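Local atomic coordinates of putative ribose 5-phosphate isomerase (Leishmania infantum, PDB entry 6FXW), a protein that probably interconverts ribose 5-phosphate and ribulose 5-phosphate in the pentose phosphate pathway, as a type B ribose 5-phosphate isomerase of the LacAB/RpiB family. Residues L70-G73 with G77-I80. Sequence-based numbering, arbitrary orientation.
Sequences LVCG and GMSI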
ATOM      1  N   LEU A  70     -13.302   2.073  12.845  1.00  9.65           N
ATOM      2  CA  LEU A  70     -14.368   2.186  11.898  1.00  9.90           C
ATOM      3  C   LEU A  70     -13.938   1.541  10.573  1.00 10.13           C
ATOM      4  O   LEU A  70     -12.843   1.801  10.102  1.00 10.18           O
ATOM      5  CB  LEU A  70     -14.760   3.630  11.670  1.00 10.86           C
ATOM      6  CG  LEU A  70     -15.475   4.298  12.834  1.00 10.93           C
ATOM      7  CD1 LEU A  70     -15.663   5.776  12.558  1.00 12.26           C
ATOM      8  CD2 LEU A  70     -16.810   3.635  13.037  1.00 11.50           C
ATOM      9  N   VAL A  71     -14.794   0.698  10.034  1.00  9.27           N
ATOM     10  CA  VAL A  71     -14.482  -0.134   8.852  1.00  9.26           C
ATOM     11  C   VAL A  71     -15.564   0.100   7.799  1.00 11.46           C
ATOM     12  O   VAL A  71     -16.773  -0.075   8.045  1.00 11.11           O
ATOM     13  CB  VAL A  71     -14.381  -1.590   9.219  1.00 10.12           C
ATOM     14  CG1 VAL A  71     -13.770  -2.344   8.040  1.00 11.61           C
ATOM     15  CG2 VAL A  71     -13.657  -1.879  10.471  1.00 11.19           C
ATOM     16  N   CYS A  72     -15.157   0.505   6.603  1.00 11.73           N
ATOM     17  CA  CYS A  72     -16.037   0.582   5.404  1.00 11.34           C
ATOM     18  C   CYS A  72     -15.295  -0.074   4.257  1.00 10.64           C
ATOM     19  O   CYS A  72     -14.242  -0.711   4.473  1.00 10.69           O
ATOM     20  CB  CYS A  72     -16.650   1.946   5.107  1.00 11.94           C
ATOM     21  SG  CYS A  72     -15.473   3.199   4.671  1.00 13.12           S
ATOM     22  N   GLY A  73     -15.752   0.128   3.030  1.00  9.84           N
ATOM     23  CA  GLY A  73     -15.028  -0.483   1.954  1.00 10.75           C
ATOM     24  C   GLY A  73     -13.579   0.008   1.846  1.00 10.59           C
ATOM     25  O   GLY A  73     -12.659  -0.799   1.598  1.00 10.76           O
ATOM     26  N   GLY A  77     -14.894   6.996   3.774  1.00 10.60           N
ATOM     27  CA  GLY A  77     -16.143   7.560   4.258  1.00 11.49           C
ATOM     28  C   GLY A  77     -16.188   7.659   5.774  1.00 10.89           C
ATOM     29  O   GLY A  77     -16.640   8.628   6.363  1.00 10.15           O
ATOM     30  N   MET A  78     -15.742   6.591   6.432  1.00  9.44           N
ATOM     31  CA  MET A  78     -15.606   6.605   7.880  1.00  9.79           C
ATOM     32  C   MET A  78     -14.776   7.717   8.388  1.00  9.68           C
ATOM     33  O   MET A  78     -15.128   8.420   9.378  1.00 10.81           O
ATOM     34  CB  MET A  78     -15.097   5.241   8.384  1.00 10.53           C
ATOM     35  CG  MET A  78     -16.093   4.101   8.220  1.00 10.81           C
ATOM     36  SD  MET A  78     -17.634   4.438   9.098  1.00 11.41           S
ATOM     37  CE  MET A  78     -18.303   2.782   9.194  1.00 11.94           C
ATOM     38  N   SER A  79     -13.635   7.958   7.754  1.00  8.79           N
ATOM     39  CA  SER A  79     -12.726   9.049   8.145  0.50 10.13           C
ATOM     40  C   SER A  79     -13.401  10.407   8.032  1.00  9.82           C
ATOM     41  O   SER A  79     -13.295  11.231   8.958  1.00 10.82           O
ATOM     42  CB  SER A  79     -11.424   9.064   7.323  0.50 11.61           C
ATOM     43  OG  SER A  79     -10.720  10.342   7.353  0.50 12.72           O
ATOM     44  N   ILE A  80     -14.073  10.609   6.921  1.00  9.45           N
ATOM     45  CA  ILE A  80     -14.749  11.897   6.735  1.00 10.25           C
ATOM     46  C   ILE A  80     -15.856  12.093   7.770  1.00 10.86           C
ATOM     47  O   ILE A  80     -15.890  13.115   8.448  1.00 11.21           O
ATOM     48  CB  ILE A  80     -15.304  12.022   5.311  1.00 10.65           C
ATOM     49  CG1 ILE A  80     -14.127  12.007   4.287  1.00 10.52           C
ATOM     50  CG2 ILE A  80     -16.073  13.325   5.162  1.00 10.95           C
ATOM     51  CD1 ILE A  80     -14.543  11.708   2.896  1.00 12.08           C
TER
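Met78 overlaps Leu70 and Cys72 together, its side chain reaching from helix 76-83 to the face of strand 67-72 between these two residues. Leu70 and Cys72 lie two positions apart on the strand and so point to the same side, while Val71 between them turns to the other face of the sheet, against Leu10, Cys12 and Ile113. Met78 CG touches both: it lies 3.7 Å from Cys72 SG and equally 3.7 Å from Leu70 CB. Met78 CB also touches Leu70 CB, at 3.7 Å, and the two side chains cross at about a right angle. A bend at chi2 (-59°) turns the Met78 thioether across the strand, with SD 4.1 Å from Leu70 CD2, and brings the terminal methyl CE to 3.4 Å from Val71 O. With chi1 at 65°, the Cys72 thiol is staggered between the two backbone branches and faces the start of the helix, SG lying 3.9 Å from Gly77 N; there Gly77 adds no side chain to the approach. Strand 67-72 runs between strands 6-12 and 110-114 of the parallel sheet, and a short connection leads directly from it into helix 76-83, as expected of the Rossmann-like alpha/beta/alpha fold of this family. Ala53 of helix 49-61 touches both Leu70 and Met78, and Cys112 of strand 110-114 also touches Met78. No hydrogen bond links strand segment 70-73 to helix segment 77-80, so the buried contact between them rests on carbon and sulfur packing together with the approach of a methyl to a backbone carbonyl oxygen, with shape rather than directed polar bonds setting the fit.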